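Local atomic coordinates of putative peptide ABC-transport system periplasmic peptide-binding protein (Campylobacter jejuni, PDB entry 4OEV), a protein that binds nickel(II) outside the cytoplasm as the substrate-binding component of an ABC-type importer, and may also take part in peptide transport. Residues L256-R259 / Q260-Y264; S386-D389 / P390-T394; K195-D199 / P200-S204. All coordinates share one frame; numbering follows the deposited sequence.

Interaction 1 (L256-R259 / Q260-Y264); sequences LKVR and QALNY
R259 O takes two hydrogen bonds from N263. The amide ND2 lies 3.0 Å from R259 O, and the bond is nearly straight at 169°. The backbone N of N263 lies 3.2 Å from the same R259 O. The two donors reach this oxygen from opposite faces of its carbonyl plane, and ND2 stands well above that plane. R259 O itself lies close to the plane of the N263 amide. ND2 also donates to F454 O, on strand 454-467. Two carbonyls therefore fix the turn of this buried amide.

The other backbone bonds are regular. Q260 N donates to L256 O, A261 N to K257 O and L262 N to V258 O, each at 2.9 Å. This i to i+4 pattern defines the alpha helix 256-265, whose first turn is L256-R259. The extra bond from N263 ND2 adds a side-chain donor to that pattern.

Side chains also touch along this spacing. L256 CG sits 3.8 Å from Q260 CD, and L256 CD1 is 3.9 Å from Q260 NE2. The Q260 chain extends beyond CG, and the L256 branch lies over one face of its amide. The leucine CG is trans to the backbone N (chi1 172°), which swings the branch toward Q260. The apolar pair is V258 with L262. V258 CG1 meets L262 CD1 at 4.0 Å, and the two branches run alongside each other.

The charged ends reach beyond the helix. R259 NH2 donates to N451 OD1 and P452 O. K257 NZ bonds S313 OG of helix 304-313, and A261 touches L310 of that helix.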
# COMPACT_ATOMS: atom_id res chain seq x y z
N LEU A 256 3.40 -15.77 22.58
CA LEU A 256 3.03 -14.39 22.92
C LEU A 256 4.14 -13.68 23.72
O LEU A 256 4.53 -12.54 23.42
CB LEU A 256 1.75 -14.40 23.73
CG LEU A 256 1.38 -13.03 24.30
CD1 LEU A 256 1.12 -12.04 23.15
CD2 LEU A 256 0.16 -13.17 25.18
N LYS A 257 4.67 -14.35 24.73
CA LYS A 257 5.73 -13.73 25.55
C LYS A 257 6.96 -13.42 24.73
O LYS A 257 7.65 -12.43 24.98
CB LYS A 257 6.11 -14.64 26.72
CG LYS A 257 5.03 -14.72 27.82
CD LYS A 257 5.36 -15.86 28.85
CE LYS A 257 4.26 -16.02 29.92
NZ LYS A 257 4.47 -17.22 30.82
N VAL A 258 7.28 -14.28 23.77
CA VAL A 258 8.46 -14.05 22.91
C VAL A 258 8.25 -12.80 22.02
O VAL A 258 9.10 -11.93 21.92
CB VAL A 258 8.72 -15.28 22.03
CG1 VAL A 258 9.73 -14.95 20.88
CG2 VAL A 258 9.18 -16.47 22.91
N ARG A 259 7.07 -12.69 21.42
CA ARG A 259 6.79 -11.55 20.57
C ARG A 259 6.75 -10.26 21.39
O ARG A 259 7.25 -9.22 20.94
CB ARG A 259 5.46 -11.77 19.82
CG ARG A 259 5.59 -12.69 18.65
CD ARG A 259 4.26 -12.87 17.98
NE ARG A 259 3.39 -13.83 18.68
CZ ARG A 259 2.20 -13.53 19.20
NH1 ARG A 259 1.51 -14.51 19.77
NH2 ARG A 259 1.68 -12.27 19.15
N GLN A 260 6.20 -10.32 22.61
CA GLN A 260 6.22 -9.12 23.43
C GLN A 260 7.67 -8.77 23.83
O GLN A 260 8.08 -7.61 23.86
CB GLN A 260 5.39 -9.34 24.69
CG GLN A 260 3.92 -9.64 24.41
CD GLN A 260 3.16 -9.98 25.70
OE1 GLN A 260 3.65 -10.75 26.53
NE2 GLN A 260 1.97 -9.41 25.86
N ALA A 261 8.44 -9.79 24.15
CA ALA A 261 9.83 -9.55 24.55
C ALA A 261 10.61 -8.86 23.42
O ALA A 261 11.37 -7.91 23.67
CB ALA A 261 10.47 -10.84 24.97
N LEU A 262 10.44 -9.34 22.19
CA LEU A 262 11.15 -8.74 21.06
C LEU A 262 10.73 -7.28 20.83
O LEU A 262 11.55 -6.44 20.45
CB LEU A 262 10.92 -9.57 19.80
CG LEU A 262 11.46 -10.98 19.97
CD1 LEU A 262 11.08 -11.81 18.83
CD2 LEU A 262 13.01 -10.97 20.07
N ASN A 263 9.48 -6.97 21.11
CA ASN A 263 9.04 -5.58 21.05
C ASN A 263 9.74 -4.72 22.12
O ASN A 263 10.23 -3.64 21.80
CB ASN A 263 7.54 -5.49 21.21
CG ASN A 263 6.83 -5.55 19.86
OD1 ASN A 263 6.68 -4.53 19.19
ND2 ASN A 263 6.46 -6.75 19.43
N TYR A 264 9.81 -5.21 23.36
CA TYR A 264 10.46 -4.46 24.45
C TYR A 264 11.96 -4.29 24.23
O TYR A 264 12.62 -3.42 24.84
CB TYR A 264 10.23 -5.15 25.82
CG TYR A 264 8.85 -4.90 26.42
CD1 TYR A 264 8.45 -3.63 26.78
CD2 TYR A 264 7.97 -5.95 26.64
CE1 TYR A 264 7.19 -3.40 27.34
CE2 TYR A 264 6.73 -5.74 27.20
CZ TYR A 264 6.34 -4.45 27.54
OH TYR A 264 5.08 -4.23 28.07

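Interaction 2 (S386-D389 / P390-T394)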
# COMPACT_ATOMS: atom_id res chain seq x y z
N SER A 386 -2.11 3.20 3.98
CA SER A 386 -2.91 3.90 2.93
C SER A 386 -3.46 5.14 3.59
O SER A 386 -3.86 5.12 4.76
CB SER A 386 -4.02 2.98 2.37
OG SER A 386 -4.84 3.66 1.35
N PRO A 387 -3.50 6.24 2.84
CA PRO A 387 -4.09 7.46 3.36
C PRO A 387 -5.62 7.41 3.19
O PRO A 387 -6.32 8.30 3.64
CB PRO A 387 -3.48 8.55 2.48
CG PRO A 387 -3.27 7.87 1.18
CD PRO A 387 -2.99 6.41 1.47
N LEU A 388 -6.12 6.41 2.49
CA LEU A 388 -7.58 6.31 2.32
C LEU A 388 -8.26 5.66 3.53
O LEU A 388 -7.66 5.56 4.61
CB LEU A 388 -7.89 5.54 1.03
CG LEU A 388 -7.25 6.22 -0.18
CD1 LEU A 388 -7.74 5.54 -1.41
CD2 LEU A 388 -7.51 7.72 -0.23
N ASP A 389 -9.49 5.16 3.36
CA ASP A 389 -10.24 4.57 4.46
C ASP A 389 -9.44 3.54 5.27
O ASP A 389 -8.68 2.70 4.70
CB ASP A 389 -11.55 3.93 3.93
CG ASP A 389 -12.50 3.58 5.04
OD1 ASP A 389 -12.31 2.51 5.67
OD2 ASP A 389 -13.39 4.43 5.34
N PRO A 390 -9.54 3.60 6.60
CA PRO A 390 -8.74 2.69 7.44
C PRO A 390 -8.93 1.20 7.17
O PRO A 390 -8.09 0.41 7.60
CB PRO A 390 -9.22 3.01 8.86
CG PRO A 390 -10.55 3.74 8.68
CD PRO A 390 -10.33 4.55 7.42
N ASP A 391 -10.01 0.82 6.49
CA ASP A 391 -10.24 -0.58 6.13
C ASP A 391 -9.19 -1.11 5.17
O ASP A 391 -8.84 -2.29 5.23
CB ASP A 391 -11.65 -0.73 5.48
CG ASP A 391 -12.02 -2.21 5.16
OD1 ASP A 391 -11.98 -3.07 6.07
OD2 ASP A 391 -12.36 -2.53 4.00
N PHE A 392 -8.69 -0.26 4.25
CA PHE A 392 -7.98 -0.80 3.06
C PHE A 392 -6.63 -1.51 3.32
O PHE A 392 -6.30 -2.53 2.64
CB PHE A 392 -7.77 0.34 2.04
CG PHE A 392 -9.04 0.78 1.38
CD1 PHE A 392 -10.11 -0.07 1.32
CD2 PHE A 392 -9.17 2.08 0.89
CE1 PHE A 392 -11.33 0.35 0.71
CE2 PHE A 392 -10.37 2.49 0.29
CZ PHE A 392 -11.45 1.62 0.21
N HIS A 393 -5.82 -1.02 4.25
CA HIS A 393 -4.64 -1.84 4.56
C HIS A 393 -4.77 -2.49 5.94
O HIS A 393 -3.80 -2.79 6.61
CB HIS A 393 -3.35 -1.00 4.44
CG HIS A 393 -2.97 -0.72 3.02
ND1 HIS A 393 -1.67 -0.55 2.61
CD2 HIS A 393 -3.73 -0.66 1.90
CE1 HIS A 393 -1.65 -0.32 1.30
NE2 HIS A 393 -2.88 -0.42 0.84
N THR A 394 -5.99 -2.76 6.38
CA THR A 394 -6.07 -3.50 7.62
C THR A 394 -6.78 -4.79 7.41
O THR A 394 -6.31 -5.83 7.92
CB THR A 394 -6.77 -2.72 8.80
OG1 THR A 394 -8.07 -2.29 8.39
CG2 THR A 394 -5.96 -1.49 9.25
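S386 CB lies over one face of the H393 imidazole in a CH-pi contact. It is 3.8 Å from the ring centroid of H393 and 16° off the ring normal. The serine OG is placed trans to the backbone N (chi1 179°). There it accepts from L388 N at 3.2 Å, which makes an ST turn. F392 is approached by two residues. L388 CB meets CD2 of the F392 ring at the edge, 3.7 Å away, while D389 CB sits over one face near the rim.

D389 shapes the bend. Its O accepts from F392 N at 3.0 Å, closing a type I beta turn from D389 to F392. Its OD1 accepts from D391 N, also at 3.0 Å, on the anti side of the carboxylate and somewhat out of its plane. This bond, from a side-chain oxygen to the N two residues on, is an Asx turn. T394 OG1 then donates to P390 O at 2.8 Å. D389 and D391 form salt bridges with R437 and R429 respectively. D391 OD2 also bonds Y126 OH, and H393 NE2 bonds D25 OD2.

The loop links strand 379-384 to helix 395-398, with L388 and F392 resting on D131 of helix 129-132 and P390 and D391 touching Y441 of helix 434-450.

Interaction 3 (K195-D199 / P200-S204)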
# COMPACT_ATOMS: atom_id res chain seq x y z
N LYS A 195 9.58 3.93 -15.60
CA LYS A 195 10.70 3.03 -15.64
C LYS A 195 10.76 2.22 -14.34
O LYS A 195 10.59 2.76 -13.23
CB LYS A 195 11.99 3.83 -15.87
CG LYS A 195 13.17 3.00 -16.26
CD LYS A 195 14.33 3.88 -16.75
CE LYS A 195 15.53 3.01 -16.98
NZ LYS A 195 16.66 3.76 -17.56
N HIS A 196 10.98 0.92 -14.49
CA HIS A 196 11.02 0.05 -13.33
C HIS A 196 12.38 0.05 -12.68
O HIS A 196 13.30 -0.62 -13.16
CB HIS A 196 10.66 -1.39 -13.72
CG HIS A 196 10.72 -2.35 -12.56
ND1 HIS A 196 11.29 -3.60 -12.66
CD2 HIS A 196 10.26 -2.24 -11.29
CE1 HIS A 196 11.20 -4.21 -11.48
NE2 HIS A 196 10.57 -3.41 -10.64
N ILE A 197 12.52 0.78 -11.58
CA ILE A 197 13.82 0.79 -10.86
C ILE A 197 13.58 0.56 -9.38
O ILE A 197 13.18 1.49 -8.65
CB ILE A 197 14.58 2.13 -11.08
CG1 ILE A 197 14.84 2.35 -12.56
CG2 ILE A 197 15.92 2.12 -10.28
CD1 ILE A 197 15.53 3.70 -12.89
N PHE A 198 13.84 -0.68 -8.92
CA PHE A 198 13.46 -1.03 -7.56
C PHE A 198 14.60 -0.81 -6.54
O PHE A 198 14.42 -1.10 -5.35
CB PHE A 198 12.93 -2.49 -7.51
CG PHE A 198 13.99 -3.61 -7.54
CD1 PHE A 198 15.29 -3.41 -8.01
CD2 PHE A 198 13.65 -4.90 -7.09
CE1 PHE A 198 16.23 -4.45 -8.02
CE2 PHE A 198 14.57 -5.94 -7.11
CZ PHE A 198 15.88 -5.72 -7.57
N ASP A 199 15.73 -0.30 -7.01
CA ASP A 199 16.88 -0.00 -6.14
C ASP A 199 17.21 1.49 -6.27
O ASP A 199 17.55 1.93 -7.36
CB ASP A 199 18.08 -0.87 -6.53
CG ASP A 199 19.30 -0.67 -5.62
OD1 ASP A 199 20.03 -1.67 -5.41
OD2 ASP A 199 19.54 0.45 -5.12
N PRO A 200 17.05 2.27 -5.19
CA PRO A 200 17.21 3.74 -5.19
C PRO A 200 18.65 4.20 -5.48
O PRO A 200 18.86 5.36 -5.92
CB PRO A 200 16.81 4.14 -3.76
CG PRO A 200 17.13 2.85 -2.90
CD PRO A 200 16.79 1.73 -3.83
N SER A 201 19.64 3.34 -5.27
CA SER A 201 21.00 3.75 -5.63
C SER A 201 21.09 3.82 -7.17
O SER A 201 21.83 4.63 -7.74
CB SER A 201 22.03 2.78 -5.03
OG SER A 201 21.96 1.51 -5.66
N ILE A 202 20.32 2.97 -7.85
CA ILE A 202 20.30 3.00 -9.30
C ILE A 202 19.46 4.18 -9.77
O ILE A 202 19.85 4.88 -10.70
CB ILE A 202 19.78 1.66 -9.89
CG1 ILE A 202 20.80 0.55 -9.58
CG2 ILE A 202 19.52 1.78 -11.42
CD1 ILE A 202 20.54 -0.79 -10.26
N ALA A 203 18.34 4.43 -9.10
CA ALA A 203 17.52 5.60 -9.40
C ALA A 203 18.33 6.88 -9.24
O ALA A 203 18.25 7.78 -10.05
CB ALA A 203 16.31 5.66 -8.46
N SER A 204 19.10 6.93 -8.17
CA SER A 204 19.89 8.09 -7.83
C SER A 204 20.85 8.40 -8.98
O SER A 204 20.99 9.56 -9.45
CB SER A 204 20.61 7.79 -6.50
OG SER A 204 21.30 8.92 -6.03
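D199 carries CG trans to its backbone N (chi1 -177°), and S201 holds OG between its backbone N and carbonyl carbon (chi1 69°). These torsions let one carboxylate oxygen receive two donors from S201. S201 OG donates to D199 OD2 at 2.7 Å, from above the carboxylate plane. S201 N donates to D199 OD2 at 2.9 Å, almost in line with the C-O bond. Backbone and side chain of S201 thus hold the carboxylate in place together.

The D199 carbonyl accepts from the backbone three and four residues on. A203 N donates to D199 O at 3.1 Å, in the carbonyl plane. A weak bond to D199 O comes from I202 N.

I197 CG2 makes the apolar contacts. It lies 3.8 Å from I202 CG2 and 4.0 Å from A203 CB. The two isoleucine side chains cross at a slant. Nearby, K195 NZ forms a salt bridge with E206, also on helix 200-208.

The arrangement is an Asp N-cap, followed by proline at the first helical position. It starts helix 200-208 with three residues between it and strand 191-196, the strand that runs parallel to 6-11 in a mixed sheet.

The three contacts are local and lie apart, in the chain order interaction 3, interaction 1, interaction 2. None touches another. The centres of interactions 1 and 3 are about 35 Å apart, those of 2 and 3 about 27 Å, and those of 1 and 2 about 26 Å. Interaction 2 lies nearest the metal site. The H393 side chain is about 7 Å from the nickel ion and about 7 Å from the oxalate. Nickel is bound by H26, H480 and H481. D25, which bonds H393, directly precedes H26. The F198 side chain in interaction 3 is about 11 Å from both ligands. Interaction 1 lies away from the site.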